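Cytochrome c (Pseudomonas aeruginosa, PDB 6RTE) acts as the dihydro-heme d1 dehydrogenase NirN of heme d1 biosynthesis, joining a heme c-carrying cytochrome domain to an eight-bladed beta-propeller. Local coordinates at residues 153-158 with 490-495; 199-204 with 215-220; 266-271 with 286-291; 362-367 with 430-435. All coordinates share one frame; numbering follows the deposited sequence.

Contact 1: 153-158 with 490-495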
# COMPACT_ATOMS: atom_id res chain seq x y z
N VAL A 153 -0.46 2.11 11.03
CA VAL A 153 0.52 1.08 10.73
C VAL A 153 1.84 1.48 11.38
O VAL A 153 2.41 2.53 11.08
CB VAL A 153 0.67 0.89 9.21
CG1 VAL A 153 1.74 -0.15 8.89
CG2 VAL A 153 -0.66 0.43 8.59
N GLU A 154 2.30 0.66 12.33
CA GLU A 154 3.58 0.89 13.01
C GLU A 154 4.61 -0.03 12.36
O GLU A 154 4.81 -1.17 12.77
CB GLU A 154 3.46 0.63 14.51
CG GLU A 154 2.52 1.58 15.23
CD GLU A 154 2.36 1.23 16.70
OE1 GLU A 154 1.35 0.58 17.06
OE2 GLU A 154 3.25 1.61 17.49
N SER A 155 5.27 0.48 11.32
CA SER A 155 6.08 -0.38 10.46
C SER A 155 7.43 -0.74 11.09
O SER A 155 8.04 -1.72 10.67
CB SER A 155 6.29 0.28 9.10
OG SER A 155 7.24 1.33 9.18
N GLY A 156 7.89 0.03 12.07
CA GLY A 156 9.19 -0.24 12.67
C GLY A 156 9.22 -1.54 13.45
O GLY A 156 10.23 -2.25 13.45
N ASP A 157 8.12 -1.87 14.15
CA ASP A 157 8.03 -3.11 14.91
C ASP A 157 6.83 -3.95 14.48
O ASP A 157 6.45 -4.89 15.18
CB ASP A 157 7.98 -2.83 16.42
CG ASP A 157 7.01 -1.70 16.79
OD1 ASP A 157 6.20 -1.28 15.93
OD2 ASP A 157 7.08 -1.23 17.95
N HIS A 158 6.25 -3.64 13.33
CA HIS A 158 5.20 -4.44 12.71
C HIS A 158 4.05 -4.68 13.69
O HIS A 158 3.69 -5.81 14.03
CB HIS A 158 5.81 -5.74 12.18
CG HIS A 158 7.00 -5.49 11.31
ND1 HIS A 158 6.89 -4.94 10.05
CD2 HIS A 158 8.33 -5.64 11.55
CE1 HIS A 158 8.10 -4.80 9.53
NE2 HIS A 158 8.99 -5.21 10.42
N LYS A 490 8.64 4.24 13.67
CA LYS A 490 8.46 4.28 12.23
C LYS A 490 7.00 4.10 11.84
O LYS A 490 6.66 3.19 11.07
CB LYS A 490 9.31 3.20 11.56
CG LYS A 490 10.77 3.29 11.92
CD LYS A 490 11.58 3.77 10.74
CE LYS A 490 11.85 2.63 9.79
NZ LYS A 490 12.14 3.12 8.42
N PRO A 491 6.11 4.95 12.33
CA PRO A 491 4.73 4.94 11.81
C PRO A 491 4.74 5.30 10.33
O PRO A 491 5.50 6.16 9.89
CB PRO A 491 4.02 6.00 12.65
CG PRO A 491 5.13 6.97 13.01
CD PRO A 491 6.37 6.12 13.19
N SER A 492 3.89 4.63 9.56
CA SER A 492 3.82 4.89 8.13
C SER A 492 2.44 5.49 7.85
O SER A 492 2.22 6.67 8.16
CB SER A 492 4.13 3.62 7.33
OG SER A 492 3.40 2.52 7.83
N GLY A 493 1.52 4.75 7.28
CA GLY A 493 0.20 5.30 7.00
C GLY A 493 -0.73 5.20 8.19
O GLY A 493 -0.57 4.34 9.06
N LYS A 494 -1.69 6.14 8.25
CA LYS A 494 -2.84 6.03 9.13
C LYS A 494 -4.09 6.31 8.29
O LYS A 494 -4.05 7.09 7.33
CB LYS A 494 -2.77 6.98 10.34
CG LYS A 494 -3.11 8.45 10.10
CD LYS A 494 -2.12 9.15 9.17
CE LYS A 494 -0.69 9.01 9.62
NZ LYS A 494 0.19 9.91 8.83
N TYR A 495 -5.18 5.65 8.64
CA TYR A 495 -6.33 5.54 7.76
C TYR A 495 -7.59 5.73 8.58
O TYR A 495 -7.89 4.93 9.47
CB TYR A 495 -6.31 4.18 7.04
CG TYR A 495 -5.00 3.97 6.32
CD1 TYR A 495 -3.89 3.48 6.99
CD2 TYR A 495 -4.86 4.31 4.98
CE1 TYR A 495 -2.68 3.32 6.35
CE2 TYR A 495 -3.65 4.14 4.33
CZ TYR A 495 -2.56 3.65 5.02
OH TYR A 495 -1.35 3.47 4.38

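Contact 2: 199-204 with 215-220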
# COMPACT_ATOMS: atom_id res chain seq x y z
N ASP A 199 4.98 -10.75 2.17
CA ASP A 199 5.22 -12.16 1.87
C ASP A 199 3.93 -12.94 1.66
O ASP A 199 3.96 -14.18 1.67
CB ASP A 199 6.07 -12.77 2.99
CG ASP A 199 7.41 -12.06 3.13
OD1 ASP A 199 7.87 -11.48 2.11
OD2 ASP A 199 8.00 -12.06 4.23
N GLY A 200 2.81 -12.26 1.45
CA GLY A 200 1.62 -12.88 0.88
C GLY A 200 0.48 -13.12 1.84
O GLY A 200 -0.53 -13.71 1.43
N TRP A 201 0.59 -12.68 3.09
CA TRP A 201 -0.44 -12.95 4.08
C TRP A 201 -1.51 -11.87 4.06
O TRP A 201 -1.22 -10.68 3.96
CB TRP A 201 0.17 -13.05 5.48
CG TRP A 201 0.94 -14.30 5.67
CD1 TRP A 201 2.29 -14.48 5.48
CD2 TRP A 201 0.43 -15.58 6.06
NE1 TRP A 201 2.64 -15.78 5.74
CE2 TRP A 201 1.52 -16.48 6.09
CE3 TRP A 201 -0.84 -16.05 6.38
CZ2 TRP A 201 1.36 -17.81 6.44
CZ3 TRP A 201 -0.99 -17.38 6.72
CH2 TRP A 201 0.10 -18.24 6.76
N VAL A 202 -2.77 -12.31 4.13
CA VAL A 202 -3.91 -11.40 4.20
C VAL A 202 -4.56 -11.60 5.57
O VAL A 202 -4.80 -12.74 5.98
CB VAL A 202 -4.92 -11.67 3.08
CG1 VAL A 202 -6.10 -10.70 3.19
CG2 VAL A 202 -4.25 -11.55 1.71
N THR A 203 -4.86 -10.49 6.25
CA THR A 203 -5.43 -10.51 7.59
C THR A 203 -6.76 -9.75 7.58
O THR A 203 -6.83 -8.63 7.07
CB THR A 203 -4.47 -9.87 8.62
OG1 THR A 203 -3.20 -10.54 8.58
CG2 THR A 203 -5.03 -9.95 10.05
N LEU A 204 -7.80 -10.37 8.14
CA LEU A 204 -9.10 -9.74 8.34
C LEU A 204 -9.26 -9.42 9.82
O LEU A 204 -9.16 -10.32 10.66
CB LEU A 204 -10.22 -10.65 7.85
CG LEU A 204 -11.66 -10.22 8.15
CD1 LEU A 204 -11.95 -8.81 7.66
CD2 LEU A 204 -12.62 -11.23 7.52
N GLU A 215 -7.03 -15.27 8.68
CA GLU A 215 -5.85 -14.97 7.89
C GLU A 215 -5.65 -16.08 6.87
O GLU A 215 -6.02 -17.24 7.10
CB GLU A 215 -4.58 -14.86 8.74
CG GLU A 215 -4.64 -13.81 9.86
CD GLU A 215 -3.28 -13.60 10.50
OE1 GLU A 215 -2.92 -14.40 11.39
OE2 GLU A 215 -2.56 -12.65 10.09
N VAL A 216 -5.06 -15.72 5.74
CA VAL A 216 -4.77 -16.68 4.68
C VAL A 216 -3.52 -16.17 3.98
O VAL A 216 -3.23 -14.97 3.97
CB VAL A 216 -5.97 -16.86 3.73
CG1 VAL A 216 -6.16 -15.68 2.77
CG2 VAL A 216 -5.87 -18.18 2.95
N ARG A 217 -2.73 -17.10 3.46
CA ARG A 217 -1.57 -16.75 2.65
C ARG A 217 -1.97 -16.89 1.19
O ARG A 217 -2.10 -18.01 0.68
CB ARG A 217 -0.35 -17.60 2.97
CG ARG A 217 0.90 -17.03 2.27
CD ARG A 217 2.19 -17.81 2.57
NE ARG A 217 3.32 -17.00 2.15
CZ ARG A 217 4.59 -17.38 2.22
NH1 ARG A 217 4.90 -18.58 2.68
NH2 ARG A 217 5.53 -16.55 1.82
N ALA A 218 -2.13 -15.76 0.53
CA ALA A 218 -2.61 -15.74 -0.85
C ALA A 218 -1.50 -15.88 -1.88
O ALA A 218 -1.78 -16.26 -3.02
CB ALA A 218 -3.37 -14.43 -1.10
N GLY A 219 -0.26 -15.58 -1.52
CA GLY A 219 0.85 -15.67 -2.45
C GLY A 219 2.16 -15.70 -1.70
O GLY A 219 2.19 -15.84 -0.48
N LEU A 220 3.26 -15.57 -2.46
CA LEU A 220 4.59 -15.54 -1.88
C LEU A 220 5.20 -14.15 -1.85
O LEU A 220 6.03 -13.86 -0.99
CB LEU A 220 5.54 -16.47 -2.67
CG LEU A 220 5.12 -17.94 -2.70
CD1 LEU A 220 6.09 -18.76 -3.56
CD2 LEU A 220 5.09 -18.51 -1.30
O HOH W 1 8.07 -12.13 -0.47

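Contact 3: 266-271 with 286-291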
# COMPACT_ATOMS: atom_id res chain seq x y z
N GLN A 266 1.21 -14.90 -22.39
CA GLN A 266 2.44 -14.48 -21.73
C GLN A 266 2.17 -14.13 -20.26
O GLN A 266 1.30 -13.32 -19.96
CB GLN A 266 3.07 -13.29 -22.44
CG GLN A 266 4.53 -13.04 -22.04
CD GLN A 266 5.26 -12.04 -22.93
OE1 GLN A 266 5.00 -11.95 -24.14
NE2 GLN A 266 6.18 -11.29 -22.34
N ALA A 267 2.95 -14.74 -19.36
CA ALA A 267 2.76 -14.53 -17.93
C ALA A 267 3.14 -13.11 -17.52
O ALA A 267 4.02 -12.48 -18.11
CB ALA A 267 3.61 -15.53 -17.14
N SER A 268 2.48 -12.62 -16.47
CA SER A 268 2.78 -11.29 -15.96
C SER A 268 2.64 -11.25 -14.44
O SER A 268 1.83 -11.98 -13.85
CB SER A 268 1.85 -10.24 -16.57
OG SER A 268 2.10 -8.95 -16.05
N ARG A 269 3.42 -10.37 -13.83
CA ARG A 269 3.17 -9.94 -12.47
C ARG A 269 1.99 -8.97 -12.45
O ARG A 269 1.73 -8.26 -13.42
CB ARG A 269 4.40 -9.25 -11.89
CG ARG A 269 5.62 -10.14 -11.80
CD ARG A 269 6.88 -9.34 -11.47
NE ARG A 269 7.28 -8.49 -12.60
CZ ARG A 269 8.31 -7.65 -12.58
NH1 ARG A 269 9.07 -7.55 -11.49
NH2 ARG A 269 8.59 -6.92 -13.65
N VAL A 270 1.25 -8.96 -11.34
CA VAL A 270 0.22 -7.96 -11.12
C VAL A 270 0.86 -6.79 -10.40
O VAL A 270 1.46 -6.97 -9.33
CB VAL A 270 -0.96 -8.52 -10.30
CG1 VAL A 270 -1.93 -7.40 -9.97
CG2 VAL A 270 -1.67 -9.63 -11.08
N SER A 271 0.74 -5.59 -10.96
CA SER A 271 1.31 -4.42 -10.31
C SER A 271 0.43 -3.93 -9.16
O SER A 271 0.94 -3.63 -8.07
CB SER A 271 1.53 -3.31 -11.33
OG SER A 271 2.12 -2.21 -10.66
N LEU A 286 -1.25 -4.61 -14.87
CA LEU A 286 -0.33 -5.72 -15.14
C LEU A 286 1.06 -5.21 -15.48
O LEU A 286 1.24 -4.35 -16.35
CB LEU A 286 -0.86 -6.59 -16.28
CG LEU A 286 -2.17 -7.30 -15.94
CD1 LEU A 286 -2.71 -8.03 -17.15
CD2 LEU A 286 -2.00 -8.27 -14.74
N LYS A 287 2.06 -5.79 -14.82
CA LYS A 287 3.43 -5.28 -14.90
C LYS A 287 4.08 -5.56 -16.25
O LYS A 287 4.81 -4.72 -16.77
CB LYS A 287 4.25 -5.93 -13.77
CG LYS A 287 5.55 -5.28 -13.44
CD LYS A 287 5.33 -3.91 -12.85
CE LYS A 287 6.66 -3.24 -12.61
NZ LYS A 287 6.53 -1.77 -12.65
N ASP A 288 3.82 -6.73 -16.84
CA ASP A 288 4.71 -7.27 -17.87
C ASP A 288 4.04 -7.55 -19.21
O ASP A 288 4.69 -8.09 -20.11
CB ASP A 288 5.36 -8.56 -17.36
CG ASP A 288 6.07 -8.35 -16.07
OD1 ASP A 288 7.00 -7.51 -16.04
OD2 ASP A 288 5.68 -9.00 -15.08
N VAL A 289 2.78 -7.17 -19.38
CA VAL A 289 2.10 -7.35 -20.65
C VAL A 289 1.38 -6.05 -21.01
O VAL A 289 1.15 -5.18 -20.17
CB VAL A 289 1.10 -8.53 -20.61
CG1 VAL A 289 1.86 -9.85 -20.50
CG2 VAL A 289 0.13 -8.37 -19.45
N HIS A 290 1.02 -5.94 -22.29
CA HIS A 290 0.32 -4.76 -22.79
C HIS A 290 -1.19 -4.88 -22.65
O HIS A 290 -1.93 -4.66 -23.61
CB HIS A 290 0.70 -4.52 -24.24
CG HIS A 290 2.15 -4.27 -24.44
ND1 HIS A 290 2.65 -3.00 -24.64
CD2 HIS A 290 3.21 -5.11 -24.45
CE1 HIS A 290 3.96 -3.08 -24.79
NE2 HIS A 290 4.32 -4.34 -24.67
N GLU A 291 -1.64 -5.22 -21.44
CA GLU A 291 -3.06 -5.35 -21.13
C GLU A 291 -3.33 -4.73 -19.77
O GLU A 291 -2.48 -4.75 -18.88
CB GLU A 291 -3.53 -6.81 -21.08
CG GLU A 291 -3.93 -7.38 -22.41
CD GLU A 291 -4.34 -8.84 -22.31
OE1 GLU A 291 -4.70 -9.31 -21.20
OE2 GLU A 291 -4.29 -9.50 -23.36

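Contact 4: 362-367 with 430-435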
# COMPACT_ATOMS: atom_id res chain seq x y z
N ILE A 362 -4.46 13.73 -6.47
CA ILE A 362 -5.79 14.01 -5.94
C ILE A 362 -6.47 15.06 -6.81
O ILE A 362 -5.84 15.79 -7.57
CB ILE A 362 -5.75 14.47 -4.47
CG1 ILE A 362 -4.99 15.78 -4.33
CG2 ILE A 362 -5.10 13.40 -3.61
CD1 ILE A 362 -5.20 16.47 -2.99
N TYR A 363 -7.79 15.11 -6.65
CA TYR A 363 -8.66 15.97 -7.44
C TYR A 363 -9.39 16.93 -6.52
O TYR A 363 -9.65 16.62 -5.35
CB TYR A 363 -9.69 15.13 -8.23
CG TYR A 363 -9.08 14.09 -9.12
CD1 TYR A 363 -8.55 12.92 -8.59
CD2 TYR A 363 -9.05 14.25 -10.50
CE1 TYR A 363 -7.98 11.95 -9.41
CE2 TYR A 363 -8.49 13.29 -11.33
CZ TYR A 363 -7.97 12.14 -10.78
OH TYR A 363 -7.41 11.18 -11.59
N TRP A 364 -9.70 18.11 -7.04
CA TRP A 364 -10.56 19.05 -6.33
C TRP A 364 -11.07 20.08 -7.33
O TRP A 364 -10.60 20.15 -8.46
CB TRP A 364 -9.82 19.71 -5.15
CG TRP A 364 -8.79 20.73 -5.53
CD1 TRP A 364 -9.00 22.04 -5.83
CD2 TRP A 364 -7.37 20.52 -5.61
NE1 TRP A 364 -7.81 22.66 -6.11
CE2 TRP A 364 -6.79 21.76 -5.99
CE3 TRP A 364 -6.54 19.42 -5.42
CZ2 TRP A 364 -5.42 21.91 -6.17
CZ3 TRP A 364 -5.17 19.58 -5.60
CH2 TRP A 364 -4.62 20.82 -5.97
N LYS A 365 -12.05 20.86 -6.89
CA LYS A 365 -12.68 21.85 -7.76
C LYS A 365 -12.01 23.20 -7.54
O LYS A 365 -11.95 23.70 -6.42
CB LYS A 365 -14.18 21.94 -7.48
CG LYS A 365 -14.89 20.59 -7.55
CD LYS A 365 -16.37 20.75 -7.84
CE LYS A 365 -16.63 20.96 -9.33
NZ LYS A 365 -16.42 19.71 -10.11
N ARG A 366 -11.50 23.79 -8.63
CA ARG A 366 -10.85 25.09 -8.61
C ARG A 366 -11.51 25.95 -9.67
O ARG A 366 -11.34 25.71 -10.87
CB ARG A 366 -9.35 24.95 -8.88
CG ARG A 366 -8.58 26.26 -8.91
CD ARG A 366 -7.21 26.05 -9.53
NE ARG A 366 -6.32 27.20 -9.32
CZ ARG A 366 -6.25 28.26 -10.12
NH1 ARG A 366 -7.01 28.33 -11.20
NH2 ARG A 366 -5.41 29.24 -9.84
N ASP A 367 -12.26 26.97 -9.23
CA ASP A 367 -13.05 27.81 -10.13
C ASP A 367 -14.12 27.00 -10.84
O ASP A 367 -14.34 27.15 -12.05
CB ASP A 367 -12.15 28.54 -11.14
CG ASP A 367 -11.27 29.59 -10.49
OD1 ASP A 367 -11.65 30.10 -9.41
OD2 ASP A 367 -10.21 29.91 -11.06
N ILE A 430 -0.47 23.27 -0.01
CA ILE A 430 -0.68 23.98 -1.26
C ILE A 430 -2.11 24.50 -1.29
O ILE A 430 -3.07 23.72 -1.28
CB ILE A 430 -0.41 23.07 -2.47
CG1 ILE A 430 1.05 22.60 -2.46
CG2 ILE A 430 -0.74 23.80 -3.78
CD1 ILE A 430 1.38 21.59 -3.55
N ASP A 431 -2.26 25.83 -1.32
CA ASP A 431 -3.58 26.43 -1.39
C ASP A 431 -4.32 25.95 -2.63
O ASP A 431 -3.79 26.06 -3.75
CB ASP A 431 -3.46 27.96 -1.39
CG ASP A 431 -4.80 28.66 -1.29
OD1 ASP A 431 -5.26 28.90 -0.15
OD2 ASP A 431 -5.39 28.96 -2.34
N LYS A 432 -5.53 25.43 -2.45
CA LYS A 432 -6.26 24.83 -3.56
C LYS A 432 -6.61 25.84 -4.64
O LYS A 432 -6.86 25.45 -5.78
CB LYS A 432 -7.55 24.17 -3.07
CG LYS A 432 -7.36 22.87 -2.31
CD LYS A 432 -8.71 22.34 -1.85
CE LYS A 432 -8.57 21.07 -1.05
NZ LYS A 432 -9.86 20.64 -0.45
N GLN A 433 -6.65 27.13 -4.30
CA GLN A 433 -7.02 28.17 -5.25
C GLN A 433 -5.81 28.86 -5.86
O GLN A 433 -5.69 28.92 -7.09
CB GLN A 433 -7.92 29.20 -4.55
CG GLN A 433 -8.72 30.09 -5.49
CD GLN A 433 -9.70 29.31 -6.34
OE1 GLN A 433 -10.63 28.69 -5.82
NE2 GLN A 433 -9.50 29.33 -7.66
N THR A 434 -4.90 29.37 -5.03
CA THR A 434 -3.73 30.07 -5.56
C THR A 434 -2.73 29.11 -6.19
O THR A 434 -1.96 29.51 -7.06
CB THR A 434 -3.05 30.88 -4.45
OG1 THR A 434 -2.35 29.99 -3.57
CG2 THR A 434 -4.08 31.67 -3.64
N LEU A 435 -2.74 27.84 -5.76
CA LEU A 435 -1.80 26.84 -6.26
C LEU A 435 -0.36 27.20 -5.90
O LEU A 435 0.56 27.05 -6.71
CB LEU A 435 -1.94 26.65 -7.78
CG LEU A 435 -3.36 26.42 -8.31
CD1 LEU A 435 -3.30 25.85 -9.72
CD2 LEU A 435 -4.17 25.52 -7.39

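Contact 1: 153-158 with 490-495
The phenol ring of Tyr495 meets Val153 at a slant, its CE1 lying 4.2 Å from Val153 CG2. The ring also touches Pro184 and Phe186 of strand 183-186. With CG set beside the backbone N (chi1 -55°), it folds back over its own strand and brings Tyr495 OH to 3.6 Å from Gly493 CA. The second flat group, the His158 imidazole, has the carbonyl oxygen Ser155 O 3.3 Å above one face, offset toward the rim; Tyr178 meets this ring as well. The backbones run antiparallel: Val153 N donates to Gly493 O and Ser492 N to Val153 O, each at 3.0 Å, and Glu154 faces Pro491 as a non-hydrogen-bonded pair. These bonds close the propeller. Strand 150-154 opens the propeller part of the sequence and strand 491-496 ends it, so one blade takes its edge strand from the far end of the chain, the closure known as molecular velcro. Where strand 150-154 ends, Lys490 O takes over as acceptor. Ser155 OG approaches it within the carbonyl plane at 2.7 Å, whereas Ser155 N comes from above that plane, with a bent N-H at 3.1 Å. Ser492 OG rests against Val153 CG1 at 3.3 Å. The Lys490 chain leaves the contact beyond CG, but its CB packs on the backbone of Gly156. On the face shared by Glu154 and Pro491, the Glu154 carboxylate turns to Thr161 and Arg173, and Arg173 also pairs with Asp157.

Contact 2: 199-204 with 215-220
Backbone hydrogen bonds tie Val202 to Val216 in both directions, the shorter running from Val202 N to Val216 O at 2.7 Å, with non-hydrogen-bonded pairs Trp201-Arg217 and Thr203-Glu215 on either side. This is the antiparallel hairpin of strands 201-206 and 211-217 in one propeller blade; past its end, Ala218 N still donates to Gly200 O. Among side-chain bonds, Arg217 grips a single carbonyl oxygen, Asp199 O, side-on with two nitrogens: NE at 2.9 Å and NH2 at 2.8 Å, the oxygen lying near the guanidinium plane. Thr203 OG1 donates to the anti lone pair of Glu215 OE2 at 2.7 Å, and this carboxylate oxygen also pairs with Arg177. A water bridges Asp199 OD1 and Leu220 O. The chief ring contact is CH-pi: Arg217 CB sits 3.6 Å over the centre of the six-membered ring of Trp201, 3° off its normal. Arg217, extended from CG to NE, then runs across the indole until the guanidinium and indole planes are only 10° apart. On the face of Val202 and Val216, Val202 CG2 touches Ala218 CB, just past the strand end. Arg217 NH2 also bonds Leu56 O, and Asp199 OD2 accepts from Thr62 N, both in the cytochrome c part; the guanidinium is thereby fixed in position and rotation by acceptors on both parts, consistent with the hairpin being pinned to that domain.

Contact 3: 266-271 with 286-291
Val270 and Leu286 form an antiparallel non-hydrogen-bonded pair, CA to CA 4.6 Å, flanked by a backbone bond from Lys287 N to Arg269 O at 2.9 Å. Beyond it, side chains replace the regular backbone pairing. The carboxylate of Asp288 binds Arg269 three times. Its OD2 takes Arg269 N at 2.9 Å, on the anti side and somewhat out of plane, and Arg269 NE at 3.0 Å through the syn lone pair; OD1 takes Arg269 NH2, also syn, at 2.9 Å. Guanidinium and carboxylate are only 7° from coplanar, and all three N-H groups point almost straight at their acceptors. A bend at chi3 (-70°) turns the arginine back to make this side-on salt bridge. Lys287 CG covers one face of the guanidinium, which also makes a cation-pi contact with Tyr239. Ser268 OG works both ways: it accepts from Asp288 N at 2.9 Å and donates to Arg269 O, which Lys287 N reaches from the opposite side of the carbonyl plane. OG stands opposite its own backbone N (chi1 178°), which aims it across to the 286-291 loop. Nearby, Ser268 CB rests on both methyls of Val289, and Val270 CG2 meets Leu286 CD2 at 3.9 Å. Ser271 OG, by contrast, bonds Asp315 of the next blade. The contact thus sits at the open end of the hairpin formed by the first two strands of a propeller blade, where strand 270-276 begins and the turn after strand 281-286 leads to strand 291-296.

Contact 4: 362-367 with 430-435
The indole of Trp364 is laid across the side chain of Lys432, at a seam between neighbouring blades of the propeller: strand 362-365 begins one blade, while 430-435 spans the end of strand 427-431 and the turn that leads to strand 437-441, the last strand of the next. Lys432 CG lies 3.8 Å over the five-membered ring, 7° off its normal, a CH-pi contact, with Lys432 CB nearer the NE1 side. Trp364 NE1 donates to Lys432 O at 3.0 Å, the oxygen tilted out of the ring plane, and Leu435 CD2 meets the ring edge at CZ2. Trp364 chi1 of 72° places CG between the backbone N and the carbonyl carbon, swinging the indole onto the turn. Arg366, extended from CG to NE, reaches over the same turn; its NE and NH2 share Gln433 O through two weak, bent bonds. The branched end of Leu435 abuts it closely, CG lying 3.2 Å from Arg366 NE. Gln433 NE2 lies over a face of this guanidinium and makes a weak bond to Asp367 OD1 at 2.9 Å. Charge alone links Arg366 NH1 to Asp367 OD2. In the second shell, Lys432 NZ is bonded to the carbonyls of Ser411 and His408, consistent with the extended chain that lies across the indole face, and Val371 and Ala373 of the adjoining strand back Trp364. Asp431 OD2 shapes the turn, taking Gln433 N (an Asx turn) from above the carboxylate plane and, on its anti lone pair, Thr434 N at 2.8 Å, which completes an Asx motif.

How the contacts relate
All four contacts belong to the propeller, and contact 1 brackets the other three by joining its two chain ends. Contacts 2, 3 and 4 follow in series along the chain between the two segments of contact 1. Contacts 1 and 2 lie toward the heme c side: the Asp199 side chain is about 6 Å from the heme and Gly156 about 8 Å, with the two contact centres 18 Å apart and their nearest atoms about 9 Å. Contact 3 lies 21 Å from contact 2, centre to centre. Contact 4 joins adjacent blades far from the heme side, its centre 39 Å from that of contact 2, across the centre of the chain. No two contacts touch.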